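PDB 7CFB: FI20010p1 from Drosophila melanogaster, which probably serves as a Tudor-domain scaffold in piRNA amplification, helping to assemble the complex that contains the Piwi protein Aub. Local coordinates for residues A[21-34]-A[113-126]. Sequence-based numbering, arbitrary orientation.
Sequences PPKGGTETTRRDIY and TINSSSAGGGYDAY. With SO4 (sulfate ion), chain C.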
ATOM      1  N   PRO A  21      12.977 -14.005  12.090  1.00 52.36           N
ATOM      2  CA  PRO A  21      12.440 -12.781  12.638  1.00 37.86           C
ATOM      3  C   PRO A  21      13.399 -11.594  12.545  1.00 47.34           C
ATOM      4  O   PRO A  21      14.560 -11.774  12.542  1.00 47.15           O
ATOM      5  CB  PRO A  21      12.329 -13.113  14.120  1.00 42.98           C
ATOM      6  CG  PRO A  21      12.068 -14.571  14.134  1.00 37.69           C
ATOM      7  CD  PRO A  21      12.978 -15.082  13.055  1.00 40.86           C
ATOM      8  N   PRO A  22      12.880 -10.359  12.517  1.00 44.16           N
ATOM      9  CA  PRO A  22      13.723  -9.190  12.421  1.00 47.59           C
ATOM     10  C   PRO A  22      14.738  -9.101  13.566  1.00 48.79           C
ATOM     11  O   PRO A  22      14.411  -9.398  14.665  1.00 52.11           O
ATOM     12  CB  PRO A  22      12.738  -8.033  12.584  1.00 36.76           C
ATOM     13  CG  PRO A  22      11.435  -8.600  12.176  1.00 43.08           C
ATOM     14  CD  PRO A  22      11.470 -10.056  12.543  1.00 33.24           C
ATOM     15  N   LYS A  23      15.963  -8.725  13.224  1.00 51.03           N
ATOM     16  CA  LYS A  23      17.048  -8.621  14.211  1.00 46.89           C
ATOM     17  C   LYS A  23      16.893  -7.300  14.937  1.00 47.28           C
ATOM     18  O   LYS A  23      17.265  -7.230  16.080  1.00 58.91           O
ATOM     19  CB  LYS A  23      18.410  -8.701  13.527  1.00 52.18           C
ATOM     20  CG  LYS A  23      18.813 -10.089  13.063  1.00 56.05           C
ATOM     21  CD  LYS A  23      19.466 -10.091  11.701  1.00 61.03           C
ATOM     22  CE  LYS A  23      20.131 -11.407  11.360  1.00 65.31           C
ATOM     23  NZ  LYS A  23      21.052 -11.268  10.207  1.00 76.28           N
ATOM     24  N   GLY A  24      16.363  -6.297  14.270  1.00 44.77           N
ATOM     25  CA  GLY A  24      16.224  -5.003  14.948  1.00 42.55           C
ATOM     26  C   GLY A  24      15.052  -4.172  14.487  1.00 44.83           C
ATOM     27  O   GLY A  24      14.180  -4.692  13.840  1.00 43.59           O
ATOM     28  N   GLY A  25      15.051  -2.918  14.912  1.00 41.32           N
ATOM     29  CA  GLY A  25      14.039  -1.914  14.579  1.00 40.86           C
ATOM     30  C   GLY A  25      13.059  -1.719  15.701  1.00 37.24           C
ATOM     31  O   GLY A  25      12.915  -2.612  16.494  1.00 43.98           O
ATOM     32  N   THR A  26      12.377  -0.589  15.704  1.00 37.45           N
ATOM     33  CA  THR A  26      11.391  -0.295  16.755  1.00 41.22           C
ATOM     34  C   THR A  26       9.979  -0.666  16.292  1.00 38.46           C
ATOM     35  O   THR A  26       9.579  -0.223  15.257  1.00 31.09           O
ATOM     36  CB  THR A  26      11.436   1.190  17.096  1.00 45.82           C
ATOM     37  OG1 THR A  26      12.759   1.591  17.458  1.00 49.59           O
ATOM     38  CG2 THR A  26      10.438   1.543  18.168  1.00 48.42           C
ATOM     39  N   GLU A  27       9.282  -1.490  17.059  1.00 41.58           N
ATOM     40  CA  GLU A  27       7.899  -1.872  16.719  1.00 37.93           C
ATOM     41  C   GLU A  27       6.999  -0.656  16.898  1.00 36.32           C
ATOM     42  O   GLU A  27       7.221   0.088  17.815  1.00 34.33           O
ATOM     43  CB  GLU A  27       7.440  -3.007  17.615  1.00 38.28           C
ATOM     44  CG  GLU A  27       8.194  -4.289  17.384  1.00 36.37           C
ATOM     45  CD  GLU A  27       7.652  -5.407  18.239  1.00 44.03           C
ATOM     46  OE1 GLU A  27       6.508  -5.798  18.045  1.00 39.21           O
ATOM     47  OE2 GLU A  27       8.374  -5.837  19.095  1.00 43.76           O
ATOM     48  N   THR A  28       5.995  -0.509  16.051  1.00 33.70           N
ATOM     49  CA  THR A  28       5.087   0.656  16.115  1.00 26.45           C
ATOM     50  C   THR A  28       3.644   0.227  15.895  1.00 30.59           C
ATOM     51  O   THR A  28       3.438  -0.871  15.520  1.00 26.97           O
ATOM     52  CB  THR A  28       5.452   1.707  15.061  1.00 38.44           C
ATOM     53  OG1 THR A  28       5.383   1.086  13.787  1.00 41.36           O
ATOM     54  CG2 THR A  28       6.834   2.291  15.224  1.00 37.12           C
ATOM     55  N   THR A  29       2.705   1.122  16.167  1.00 22.42           N
ATOM     56  CA  THR A  29       1.263   0.933  15.899  1.00 29.39           C
ATOM     57  C   THR A  29       0.952   1.249  14.431  1.00 26.72           C
ATOM     58  O   THR A  29       1.809   1.753  13.754  1.00 28.81           O
ATOM     59  CB  THR A  29       0.405   1.854  16.771  1.00 32.14           C
ATOM     60  OG1 THR A  29       0.701   3.207  16.459  1.00 29.42           O
ATOM     61  CG2 THR A  29       0.576   1.621  18.250  1.00 31.91           C
ATOM     62  N   ARG A  30      -0.263   0.952  14.010  1.00 25.73           N
ATOM     63  CA  ARG A  30      -0.691   1.205  12.627  1.00 31.37           C
ATOM     64  C   ARG A  30      -0.622   2.707  12.337  1.00 35.00           C
ATOM     65  O   ARG A  30      -0.150   3.048  11.289  1.00 33.14           O
ATOM     66  CB  ARG A  30      -2.037   0.538  12.416  1.00 27.87           C
ATOM     67  CG  ARG A  30      -1.962  -0.969  12.553  1.00 28.54           C
ATOM     68  CD  ARG A  30      -3.236  -1.639  12.166  1.00 27.72           C
ATOM     69  NE  ARG A  30      -3.087  -3.065  12.039  1.00 26.30           N
ATOM     70  CZ  ARG A  30      -4.069  -3.865  11.707  1.00 30.23           C
ATOM     71  NH1 ARG A  30      -5.273  -3.377  11.518  1.00 31.43           N
ATOM     72  NH2 ARG A  30      -3.866  -5.152  11.597  1.00 28.54           N
ATOM     73  N   ARG A  31      -1.048   3.550  13.269  1.00 30.79           N
ATOM     74  CA  ARG A  31      -0.968   5.013  13.064  1.00 28.38           C
ATOM     75  C   ARG A  31       0.493   5.452  12.988  1.00 33.32           C
ATOM     76  O   ARG A  31       0.802   6.202  12.108  1.00 34.49           O
ATOM     77  CB  ARG A  31      -1.720   5.771  14.158  1.00 40.10           C
ATOM     78  CG  ARG A  31      -3.236   5.663  14.090  1.00 54.47           C
ATOM     79  CD  ARG A  31      -3.913   5.811  12.730  1.00 66.21           C
ATOM     80  NE  ARG A  31      -3.537   7.011  11.996  1.00 75.50           N
ATOM     81  CZ  ARG A  31      -3.070   7.060  10.751  1.00 70.80           C
ATOM     82  NH1 ARG A  31      -2.749   8.227  10.239  1.00 55.53           N
ATOM     83  NH2 ARG A  31      -2.929   5.966  10.020  1.00 57.52           N
ATOM     84  N   ASP A  32       1.343   4.938  13.866  1.00 27.42           N
ATOM     85  CA  ASP A  32       2.758   5.352  13.901  1.00 25.96           C
ATOM     86  C   ASP A  32       3.490   4.948  12.627  1.00 32.11           C
ATOM     87  O   ASP A  32       4.122   5.795  12.098  1.00 28.57           O
ATOM     88  CB  ASP A  32       3.486   4.826  15.133  1.00 38.60           C
ATOM     89  CG  ASP A  32       3.080   5.484  16.438  1.00 55.00           C
ATOM     90  OD1 ASP A  32       2.428   6.504  16.384  1.00 56.11           O
ATOM     91  OD2 ASP A  32       3.402   4.939  17.481  1.00 58.79           O
ATOM     92  N   ILE A  33       3.297   3.730  12.119  1.00 26.99           N
ATOM     93  CA  ILE A  33       4.047   3.252  10.918  1.00 27.20           C
ATOM     94  C   ILE A  33       3.714   4.140   9.722  1.00 24.34           C
ATOM     95  O   ILE A  33       4.604   4.495   9.026  1.00 26.11           O
ATOM     96  CB  ILE A  33       3.871   1.746  10.645  1.00 28.21           C
ATOM     97  CG1 ILE A  33       4.787   1.248   9.526  1.00 31.29           C
ATOM     98  CG2 ILE A  33       2.437   1.391  10.352  1.00 26.32           C
ATOM     99  CD1 ILE A  33       6.220   1.495   9.754  1.00 24.91           C
ATOM    100  N   TYR A  34       2.465   4.545   9.591  1.00 22.55           N
ATOM    101  CA  TYR A  34       2.043   5.470   8.522  1.00 32.48           C
ATOM    102  C   TYR A  34       2.810   6.784   8.646  1.00 36.32           C
ATOM    103  O   TYR A  34       3.218   7.288   7.646  1.00 33.18           O
ATOM    104  CB  TYR A  34       0.564   5.794   8.662  1.00 28.46           C
ATOM    105  CG  TYR A  34       0.115   6.823   7.673  1.00 31.71           C
ATOM    106  CD1 TYR A  34      -0.091   6.471   6.364  1.00 27.27           C
ATOM    107  CD2 TYR A  34      -0.023   8.144   8.023  1.00 27.54           C
ATOM    108  CE1 TYR A  34      -0.472   7.391   5.419  1.00 31.28           C
ATOM    109  CE2 TYR A  34      -0.427   9.072   7.098  1.00 28.66           C
ATOM    110  CZ  TYR A  34      -0.662   8.701   5.792  1.00 36.84           C
ATOM    111  OH  TYR A  34      -1.037   9.613   4.871  1.00 29.78           O
ATOM    112  N   THR A 113       6.106  -3.193   4.878  1.00 20.55           N
ATOM    113  CA  THR A 113       6.955  -2.981   6.052  1.00 23.30           C
ATOM    114  C   THR A 113       6.338  -3.753   7.226  1.00 25.90           C
ATOM    115  O   THR A 113       5.139  -3.822   7.285  1.00 27.95           O
ATOM    116  CB  THR A 113       7.148  -1.495   6.331  1.00 24.85           C
ATOM    117  OG1 THR A 113       8.076  -1.503   7.399  1.00 26.85           O
ATOM    118  CG2 THR A 113       5.874  -0.791   6.725  1.00 20.14           C
ATOM    119  N   ILE A 114       7.159  -4.335   8.079  1.00 24.01           N
ATOM    120  CA  ILE A 114       6.668  -5.012   9.298  1.00 25.35           C
ATOM    121  C   ILE A 114       6.645  -3.963  10.408  1.00 27.45           C
ATOM    122  O   ILE A 114       7.644  -3.386  10.676  1.00 31.75           O
ATOM    123  CB  ILE A 114       7.527  -6.220   9.685  1.00 28.76           C
ATOM    124  CG1 ILE A 114       7.646  -7.221   8.544  1.00 33.22           C
ATOM    125  CG2 ILE A 114       6.957  -6.873  10.917  1.00 32.88           C
ATOM    126  CD1 ILE A 114       6.424  -8.022   8.352  1.00 35.73           C
ATOM    127  N   ASN A 115       5.493  -3.732  11.000  1.00 25.26           N
ATOM    128  CA  ASN A 115       5.397  -2.706  12.059  1.00 33.25           C
ATOM    129  C   ASN A 115       5.498  -3.318  13.459  1.00 36.25           C
ATOM    130  O   ASN A 115       5.978  -2.653  14.311  1.00 34.43           O
ATOM    131  CB  ASN A 115       4.247  -1.731  11.812  1.00 27.03           C
ATOM    132  CG  ASN A 115       2.890  -2.383  11.748  1.00 35.42           C
ATOM    133  OD1 ASN A 115       2.431  -2.781  10.700  1.00 28.74           O
ATOM    134  ND2 ASN A 115       2.236  -2.477  12.879  1.00 35.35           N
ATOM    135  N   SER A 116       5.069  -4.554  13.654  1.00 34.33           N
ATOM    136  CA  SER A 116       5.112  -5.158  15.005  1.00 33.31           C
ATOM    137  C   SER A 116       5.036  -6.680  14.947  1.00 34.32           C
ATOM    138  O   SER A 116       4.612  -7.210  13.956  1.00 33.10           O
ATOM    139  CB  SER A 116       4.015  -4.620  15.889  1.00 23.43           C
ATOM    140  OG  SER A 116       2.761  -5.133  15.535  1.00 32.99           O
ATOM    141  N   SER A 117       5.423  -7.295  16.052  1.00 37.57           N
ATOM    142  CA  SER A 117       5.339  -8.749  16.297  1.00 38.62           C
ATOM    143  C   SER A 117       3.942  -9.069  16.825  1.00 42.28           C
ATOM    144  O   SER A 117       3.439  -8.321  17.627  1.00 45.86           O
ATOM    145  CB  SER A 117       6.379  -9.151  17.280  1.00 41.63           C
ATOM    146  OG  SER A 117       6.459 -10.547  17.375  1.00 48.79           O
ATOM    147  N   SER A 118       3.353 -10.154  16.362  1.00 36.71           N
ATOM    148  CA  SER A 118       2.015 -10.566  16.814  1.00 36.74           C
ATOM    149  C   SER A 118       2.177 -11.590  17.942  1.00 45.41           C
ATOM    150  O   SER A 118       2.961 -12.501  17.797  1.00 37.76           O
ATOM    151  CB  SER A 118       1.238 -11.116  15.683  1.00 37.88           C
ATOM    152  OG  SER A 118       0.825 -10.108  14.807  1.00 31.06           O
ATOM    153  N   ALA A 119       1.411 -11.414  19.009  1.00 38.91           N
ATOM    154  CA  ALA A 119       1.438 -12.279  20.200  1.00 42.68           C
ATOM    155  C   ALA A 119       1.087 -13.717  19.834  1.00 36.80           C
ATOM    156  O   ALA A 119       1.734 -14.597  20.297  1.00 42.37           O
ATOM    157  CB  ALA A 119       0.437 -11.752  21.182  1.00 41.97           C
ATOM    158  N   GLY A 120       0.125 -13.917  18.958  1.00 40.94           N
ATOM    159  CA  GLY A 120      -0.283 -15.286  18.622  1.00 44.98           C
ATOM    160  C   GLY A 120       0.584 -15.884  17.542  1.00 44.00           C
ATOM    161  O   GLY A 120       0.265 -16.929  17.078  1.00 37.40           O
ATOM    162  N   GLY A 121       1.641 -15.195  17.157  1.00 37.37           N
ATOM    163  CA  GLY A 121       2.475 -15.639  16.062  1.00 33.48           C
ATOM    164  C   GLY A 121       2.296 -14.751  14.843  1.00 35.43           C
ATOM    165  O   GLY A 121       1.217 -14.199  14.591  1.00 40.43           O
ATOM    166  N   GLY A 122       3.369 -14.611  14.074  1.00 35.24           N
ATOM    167  CA  GLY A 122       3.326 -13.743  12.919  1.00 38.27           C
ATOM    168  C   GLY A 122       3.584 -12.292  13.287  1.00 33.32           C
ATOM    169  O   GLY A 122       4.133 -11.968  14.346  1.00 31.92           O
ATOM    170  N   TYR A 123       3.170 -11.404  12.385  1.00 33.67           N
ATOM    171  CA  TYR A 123       3.490  -9.989  12.497  1.00 31.79           C
ATOM    172  C   TYR A 123       2.340  -9.158  11.952  1.00 32.55           C
ATOM    173  O   TYR A 123       1.501  -9.641  11.189  1.00 29.47           O
ATOM    174  CB  TYR A 123       4.780  -9.641  11.740  1.00 25.89           C
ATOM    175  CG  TYR A 123       5.935 -10.573  12.025  1.00 33.97           C
ATOM    176  CD1 TYR A 123       6.099 -11.749  11.302  1.00 28.41           C
ATOM    177  CD2 TYR A 123       6.856 -10.280  13.020  1.00 33.69           C
ATOM    178  CE1 TYR A 123       7.146 -12.608  11.567  1.00 36.31           C
ATOM    179  CE2 TYR A 123       7.910 -11.131  13.290  1.00 38.31           C
ATOM    180  CZ  TYR A 123       8.051 -12.294  12.559  1.00 35.40           C
ATOM    181  OH  TYR A 123       9.098 -13.145  12.825  1.00 43.38           O
ATOM    182  N   ASP A 124       2.315  -7.892  12.357  1.00 26.46           N
ATOM    183  CA  ASP A 124       1.457  -6.887  11.747  1.00 24.61           C
ATOM    184  C   ASP A 124       2.268  -6.157  10.685  1.00 26.71           C
ATOM    185  O   ASP A 124       3.385  -5.702  10.958  1.00 27.14           O
ATOM    186  CB  ASP A 124       0.932  -5.905  12.796  1.00 24.64           C
ATOM    187  CG  ASP A 124      -0.226  -5.072  12.286  1.00 32.52           C
ATOM    188  OD1 ASP A 124      -0.974  -5.559  11.412  1.00 35.62           O
ATOM    189  OD2 ASP A 124      -0.390  -3.929  12.765  1.00 34.30           O
ATOM    190  N   ALA A 125       1.712  -6.075   9.493  1.00 24.20           N
ATOM    191  CA  ALA A 125       2.439  -5.493   8.356  1.00 27.90           C
ATOM    192  C   ALA A 125       1.591  -4.453   7.641  1.00 28.15           C
ATOM    193  O   ALA A 125       0.396  -4.540   7.689  1.00 29.89           O
ATOM    194  CB  ALA A 125       2.843  -6.594   7.422  1.00 22.91           C
ATOM    195  N   TYR A 126       2.250  -3.520   6.984  1.00 23.31           N
ATOM    196  CA  TYR A 126       1.561  -2.449   6.243  1.00 23.48           C
ATOM    197  C   TYR A 126       1.973  -2.452   4.771  1.00 22.30           C
ATOM    198  O   TYR A 126       3.112  -2.412   4.466  1.00 21.58           O
ATOM    199  CB  TYR A 126       1.852  -1.116   6.921  1.00 26.34           C
ATOM    200  CG  TYR A 126       1.201   0.087   6.301  1.00 28.48           C
ATOM    201  CD1 TYR A 126      -0.151   0.109   6.063  1.00 28.85           C
ATOM    202  CD2 TYR A 126       1.933   1.195   5.951  1.00 27.16           C
ATOM    203  CE1 TYR A 126      -0.774   1.205   5.517  1.00 27.35           C
ATOM    204  CE2 TYR A 126       1.332   2.292   5.375  1.00 26.83           C
ATOM    205  CZ  TYR A 126      -0.029   2.302   5.162  1.00 27.72           C
ATOM    206  OH  TYR A 126      -0.658   3.358   4.614  1.00 28.87           O
TER
HETATM  207  S   SO4 C 601      -2.944   3.510  17.163  1.00 40.29           S
HETATM  208  O1  SO4 C 601      -3.955   4.560  17.063  1.00 40.04           O
HETATM  209  O2  SO4 C 601      -2.788   2.851  15.867  1.00 36.94           O
HETATM  210  O3  SO4 C 601      -3.368   2.532  18.159  1.00 35.71           O
HETATM  211  O4  SO4 C 601      -1.672   4.101  17.570  1.00 34.82           O
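The loop and first helical turn of 21-34 lie across the β-hairpin 113-126 of the SH3-like Tudor domain, and their contact centres on a classic β bulge in which N115 and S116 both face D124. At the bulge, N115 O accepts from T28 N at 2.8 Å, the backbone bond that holds the loop. With CG wedged between its backbone N and carbonyl carbon (chi1 60°), N115 aims ND2 at D124 OD2, 3.0 Å away and above the carboxylate plane; the same amide nitrogen bridges weakly to T28 O. E27 has the length to reach past S116, its OE1 accepting an almost straight bond from S117 N (2.7 Å). Apolar contacts flank these bonds: branched I33 can meet T113 CG2 tip to tip through CG1 (3.6 Å) while its CB packs on N115 CB, and P22 CD touches Y123 CE2 at 3.8 Å. T29, whose hydroxyl accepts from D32 N, N-caps the helix; a sulfate ion, probably from the crystallisation liquor, accepts from T29 OG1 and R31 N. The planar guanidinium of R30 suits a two-oxygen partner, gripping D124 side-on: NH2 bonds OD1, and NE donates to the syn lone pair of OD2 at 2.9 Å, the oxygen shared with N115.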